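Local coordinates for protein catalase (Exiguobacterium oxidotolerans, PDB 2J2M) that breaks down hydrogen peroxide to water and oxygen at a haem iron, probably as a four-subunit assembly, at residues D159-W164 with D446-H452; N209-I213 with Q263-P267. All blocks are in the same frame, centred on the assembly; numbering follows the deposited sequence.

Interaction 1: D159-W164 with D446-H452; sequences DPDRYW and DLQQVRH
Residues 160-164 form the first turn of a helix, N-capped by Asp159, whose OD2 accepts from Asp161 N at 2.7 Å. On this N-terminus docks the link between helices 433-447 and 453-466 of the C-terminal helical region of catalases, held by an Asp159/Asp161/Arg451 salt-bridge network. The backbones come nearest at Asp161 and Val450, CA to CA 4.2 Å, and 527 Å² is buried. A single carboxylate oxygen of Asp446, OD1, accepts from both Tyr163 OH (2.6 Å) and Trp164 NE1 (2.8 Å), lying near the plane of each ring at its edge. Leu447 lays CD2 over the indole face, 3.7 Å from the six-membered-ring centroid of Trp164 and 16° off the normal, a CH-pi contact. A type I turn, Leu447 to Val450, then redirects the chain; Val450 (chi1 t) brings CG2 to 3.7 Å from Trp164 CD1, and its extended backbone (phi/psi -76/140) leads into Arg451, whose N donates to Asp161 OD1 (2.7 Å). Arg451 NH2 and NH1 reach Asp159 OD1 at 2.6 and 2.8 Å in a salt bridge. Asp161 (chi1 t) also takes His452 ND1 on OD1 at 3.0 Å, and its OD2 pairs with Arg387 of a second subunit. His452 N-caps helix 453-466, so this His-carboxylate bond joins two helix N-termini. Val456 and Phe463 of that helix cover Val450 and Trp164, while helix 142-149 packs on Tyr163.

Interaction 2: N209-I213 with Q263-P267; sequences NTVYI and QVLDP
Strand segments 210-213 and 263-265 pair antiparallel, their short axes 4.6 Å apart at closest approach and 131° between N-to-C directions, so the pair is strongly twisted. Tyr212 and Leu265 form the hydrogen-bonded pair (CA to CA 5.0 Å): Tyr212 N donates to Leu265 O at 2.9 Å and Leu265 N to Tyr212 O at 2.8 Å. Ile213 faces Val264 as a non-hydrogen-bonded pair, CA to CA 4.7 Å; beside it Ile213 CA makes a CA-H...O contact of 2.9 Å with Gln263 O. A backbone bond between Gln263 and Lys214 carries the ladder on. Tyr212 (chi1 m) sets ring atom CE2 3.8 Å from Pro267 CB, where the strand has ended, and its OH bonds to Glu328. Asp266 OD2 accepts from Ala268 N. Gln263 turns its amide elsewhere: OE1 accepts from Arg216, and NE2 donates to the carbonyls of Ile289 and Trp284. Along its other edge, strand 210-219 bonds through Val211 and Ile213 to Trp203 and Phe201, placing it between strands 201-204 and 257-265 in the antiparallel sheet of the catalase beta-barrel.

In the fold
The two contacts lie far apart, with centres 40 Å and nearest atoms about 25 Å from each other, and they do not touch. Interaction 2 is nested in the chain loop that interaction 1 closes across 281 intervening residues. Its two strands belong to the catalase core, and the side chain of Ile213 is about 13 Å from a bound haem, beyond direct contact. Interaction 1 instead joins that core to the catalase-related immune-responsive region, bringing the helical C-terminal part against helix 160-169, and also meets a second subunit. Thus one contact is internal to the barrel sheet, while the other spans regions and takes part in a subunit interface.

Interaction 1: D159-W164 with D446-H452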
# COMPACT_ATOMS: atom_id res chain seq x y z
N ASP A 159 11.15 -3.49 -28.68
CA ASP A 159 11.34 -4.22 -29.93
C ASP A 159 10.31 -3.76 -30.94
O ASP A 159 9.12 -3.96 -30.74
CB ASP A 159 11.30 -5.75 -29.70
CG ASP A 159 11.44 -6.56 -31.00
OD1 ASP A 159 11.44 -7.82 -30.91
OD2 ASP A 159 11.54 -5.98 -32.12
N PRO A 160 10.76 -3.11 -32.04
CA PRO A 160 9.91 -2.63 -33.10
C PRO A 160 9.07 -3.73 -33.73
O PRO A 160 7.98 -3.47 -34.22
CB PRO A 160 10.91 -2.06 -34.13
CG PRO A 160 12.08 -1.63 -33.29
CD PRO A 160 12.19 -2.78 -32.30
N ASP A 161 9.58 -4.95 -33.73
CA ASP A 161 8.80 -6.08 -34.24
C ASP A 161 7.47 -6.17 -33.49
O ASP A 161 6.44 -6.55 -34.08
CB ASP A 161 9.58 -7.38 -34.11
CG ASP A 161 8.87 -8.54 -34.74
OD1 ASP A 161 8.96 -8.69 -35.98
OD2 ASP A 161 8.23 -9.32 -33.99
N ARG A 162 7.48 -5.81 -32.21
CA ARG A 162 6.29 -5.88 -31.36
C ARG A 162 5.31 -4.69 -31.58
O ARG A 162 4.12 -4.90 -31.78
CB ARG A 162 6.70 -6.01 -29.89
CG ARG A 162 7.68 -7.17 -29.58
CD ARG A 162 8.02 -7.29 -28.08
NE ARG A 162 6.85 -7.74 -27.31
CZ ARG A 162 6.03 -6.93 -26.63
NH1 ARG A 162 6.25 -5.62 -26.60
NH2 ARG A 162 5.00 -7.44 -25.97
N TYR A 163 5.83 -3.46 -31.56
CA TYR A 163 4.98 -2.29 -31.76
C TYR A 163 4.48 -2.04 -33.19
O TYR A 163 3.35 -1.59 -33.38
CB TYR A 163 5.56 -1.02 -31.10
CG TYR A 163 6.90 -0.46 -31.58
CD1 TYR A 163 7.01 0.16 -32.82
CD2 TYR A 163 8.01 -0.43 -30.73
CE1 TYR A 163 8.21 0.76 -33.23
CE2 TYR A 163 9.22 0.17 -31.14
CZ TYR A 163 9.30 0.76 -32.39
OH TYR A 163 10.48 1.34 -32.84
N TRP A 164 5.32 -2.33 -34.18
CA TRP A 164 4.87 -2.31 -35.58
C TRP A 164 3.76 -3.33 -35.86
O TRP A 164 2.91 -3.06 -36.71
CB TRP A 164 6.04 -2.49 -36.54
CG TRP A 164 6.76 -1.20 -36.79
CD1 TRP A 164 8.00 -0.84 -36.33
CD2 TRP A 164 6.26 -0.09 -37.53
NE1 TRP A 164 8.30 0.44 -36.75
CE2 TRP A 164 7.24 0.92 -37.48
CE3 TRP A 164 5.08 0.14 -38.25
CZ2 TRP A 164 7.08 2.14 -38.14
CZ3 TRP A 164 4.92 1.36 -38.88
CH2 TRP A 164 5.91 2.34 -38.82
N ASP A 446 13.74 1.84 -38.74
CA ASP A 446 12.87 1.16 -37.80
C ASP A 446 12.26 -0.11 -38.39
O ASP A 446 12.15 -1.15 -37.69
CB ASP A 446 11.76 2.11 -37.34
CG ASP A 446 11.53 2.04 -35.84
OD1 ASP A 446 10.51 1.48 -35.40
OD2 ASP A 446 12.41 2.50 -35.10
N LEU A 447 11.86 -0.05 -39.66
CA LEU A 447 11.24 -1.23 -40.29
C LEU A 447 12.25 -2.32 -40.61
O LEU A 447 11.88 -3.49 -40.72
CB LEU A 447 10.36 -0.86 -41.48
CG LEU A 447 9.09 -0.08 -41.08
CD1 LEU A 447 8.59 0.84 -42.23
CD2 LEU A 447 7.99 -1.01 -40.57
N GLN A 448 13.52 -1.95 -40.75
CA GLN A 448 14.61 -2.93 -40.93
C GLN A 448 14.76 -3.84 -39.72
O GLN A 448 15.35 -4.92 -39.83
CB GLN A 448 15.95 -2.23 -41.22
CG GLN A 448 16.22 -2.00 -42.70
CD GLN A 448 17.32 -0.97 -42.99
OE1 GLN A 448 17.95 -0.42 -42.06
NE2 GLN A 448 17.54 -0.71 -44.28
N GLN A 449 14.20 -3.41 -38.58
CA GLN A 449 14.27 -4.16 -37.33
C GLN A 449 13.06 -5.08 -37.08
O GLN A 449 13.07 -5.86 -36.12
CB GLN A 449 14.42 -3.20 -36.15
CG GLN A 449 15.77 -2.52 -36.06
CD GLN A 449 15.76 -1.40 -35.02
OE1 GLN A 449 15.87 -1.64 -33.80
NE2 GLN A 449 15.62 -0.16 -35.50
N VAL A 450 12.03 -4.98 -37.92
CA VAL A 450 10.87 -5.88 -37.89
C VAL A 450 11.28 -7.23 -38.51
O VAL A 450 12.01 -7.25 -39.50
CB VAL A 450 9.59 -5.27 -38.59
CG1 VAL A 450 8.40 -6.24 -38.56
CG2 VAL A 450 9.17 -3.93 -37.95
N ARG A 451 10.83 -8.34 -37.92
CA ARG A 451 11.33 -9.68 -38.29
C ARG A 451 10.22 -10.54 -38.91
O ARG A 451 10.41 -11.72 -39.18
CB ARG A 451 11.96 -10.40 -37.08
CG ARG A 451 13.14 -9.63 -36.43
CD ARG A 451 13.76 -10.35 -35.20
NE ARG A 451 12.80 -10.59 -34.11
CZ ARG A 451 12.45 -9.69 -33.19
NH1 ARG A 451 12.99 -8.48 -33.19
NH2 ARG A 451 11.57 -10.01 -32.24
N HIS A 452 9.07 -9.92 -39.13
CA HIS A 452 7.94 -10.60 -39.72
C HIS A 452 7.56 -9.85 -40.97
O HIS A 452 7.15 -8.69 -40.91
CB HIS A 452 6.77 -10.66 -38.73
CG HIS A 452 6.95 -11.67 -37.63
ND1 HIS A 452 7.74 -11.43 -36.53
CD2 HIS A 452 6.45 -12.91 -37.48
CE1 HIS A 452 7.72 -12.49 -35.74
NE2 HIS A 452 6.94 -13.41 -36.29

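Interaction 2: N209-I213 with Q263-P267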
# COMPACT_ATOMS: atom_id res chain seq x y z
N ASN A 209 -23.46 29.02 -24.20
CA ASN A 209 -23.03 28.60 -25.53
C ASN A 209 -21.74 27.80 -25.44
O ASN A 209 -20.73 28.27 -24.89
CB ASN A 209 -22.78 29.81 -26.45
CG ASN A 209 -22.57 29.39 -27.89
OD1 ASN A 209 -23.39 28.65 -28.45
ND2 ASN A 209 -21.47 29.83 -28.50
N THR A 210 -21.76 26.60 -26.02
CA THR A 210 -20.53 25.79 -26.02
C THR A 210 -19.85 25.73 -27.38
O THR A 210 -20.51 25.60 -28.38
CB THR A 210 -20.66 24.41 -25.26
OG1 THR A 210 -19.88 23.39 -25.90
CG2 THR A 210 -22.10 23.95 -25.17
N VAL A 211 -18.53 25.91 -27.40
CA VAL A 211 -17.73 25.64 -28.61
C VAL A 211 -16.72 24.52 -28.33
O VAL A 211 -16.32 24.31 -27.18
CB VAL A 211 -16.97 26.93 -29.12
CG1 VAL A 211 -17.95 27.99 -29.64
CG2 VAL A 211 -16.08 27.53 -28.00
N TYR A 212 -16.32 23.80 -29.38
CA TYR A 212 -15.17 22.89 -29.34
C TYR A 212 -13.84 23.63 -29.51
O TYR A 212 -13.68 24.44 -30.41
CB TYR A 212 -15.25 21.82 -30.43
CG TYR A 212 -16.33 20.78 -30.20
CD1 TYR A 212 -16.16 19.78 -29.23
CD2 TYR A 212 -17.50 20.79 -30.95
CE1 TYR A 212 -17.13 18.82 -29.01
CE2 TYR A 212 -18.49 19.83 -30.74
CZ TYR A 212 -18.30 18.85 -29.77
OH TYR A 212 -19.27 17.90 -29.55
N ILE A 213 -12.89 23.30 -28.64
CA ILE A 213 -11.60 23.99 -28.66
C ILE A 213 -10.44 23.00 -28.65
O ILE A 213 -10.52 21.94 -28.03
CB ILE A 213 -11.47 25.01 -27.49
CG1 ILE A 213 -11.27 24.28 -26.15
CG2 ILE A 213 -12.69 25.95 -27.42
CD1 ILE A 213 -9.84 24.19 -25.72
N GLN A 263 -7.86 27.01 -30.77
CA GLN A 263 -8.66 26.79 -31.97
C GLN A 263 -10.11 26.50 -31.59
O GLN A 263 -10.38 25.68 -30.70
CB GLN A 263 -8.09 25.66 -32.82
CG GLN A 263 -6.80 26.02 -33.54
CD GLN A 263 -6.16 24.81 -34.16
OE1 GLN A 263 -5.72 23.91 -33.45
NE2 GLN A 263 -6.14 24.76 -35.48
N VAL A 264 -11.02 27.17 -32.29
CA VAL A 264 -12.44 27.15 -31.99
C VAL A 264 -13.27 26.65 -33.18
O VAL A 264 -13.20 27.18 -34.29
CB VAL A 264 -12.94 28.54 -31.52
CG1 VAL A 264 -14.41 28.49 -31.16
CG2 VAL A 264 -12.12 29.03 -30.32
N LEU A 265 -14.07 25.64 -32.89
CA LEU A 265 -14.89 24.96 -33.86
C LEU A 265 -16.29 24.86 -33.30
O LEU A 265 -16.51 24.23 -32.26
CB LEU A 265 -14.35 23.54 -34.11
CG LEU A 265 -15.23 22.65 -35.00
CD1 LEU A 265 -15.31 23.14 -36.47
CD2 LEU A 265 -14.75 21.21 -34.93
N ASP A 266 -17.24 25.49 -33.99
CA ASP A 266 -18.62 25.51 -33.53
C ASP A 266 -19.22 24.11 -33.66
O ASP A 266 -19.01 23.42 -34.68
CB ASP A 266 -19.40 26.53 -34.33
CG ASP A 266 -20.79 26.69 -33.82
OD1 ASP A 266 -21.05 27.69 -33.11
OD2 ASP A 266 -21.62 25.79 -34.10
N PRO A 267 -19.93 23.65 -32.62
CA PRO A 267 -20.55 22.31 -32.70
C PRO A 267 -21.42 22.06 -33.95
O PRO A 267 -21.51 20.90 -34.39
CB PRO A 267 -21.37 22.24 -31.41
CG PRO A 267 -20.52 23.08 -30.43
CD PRO A 267 -20.16 24.27 -31.31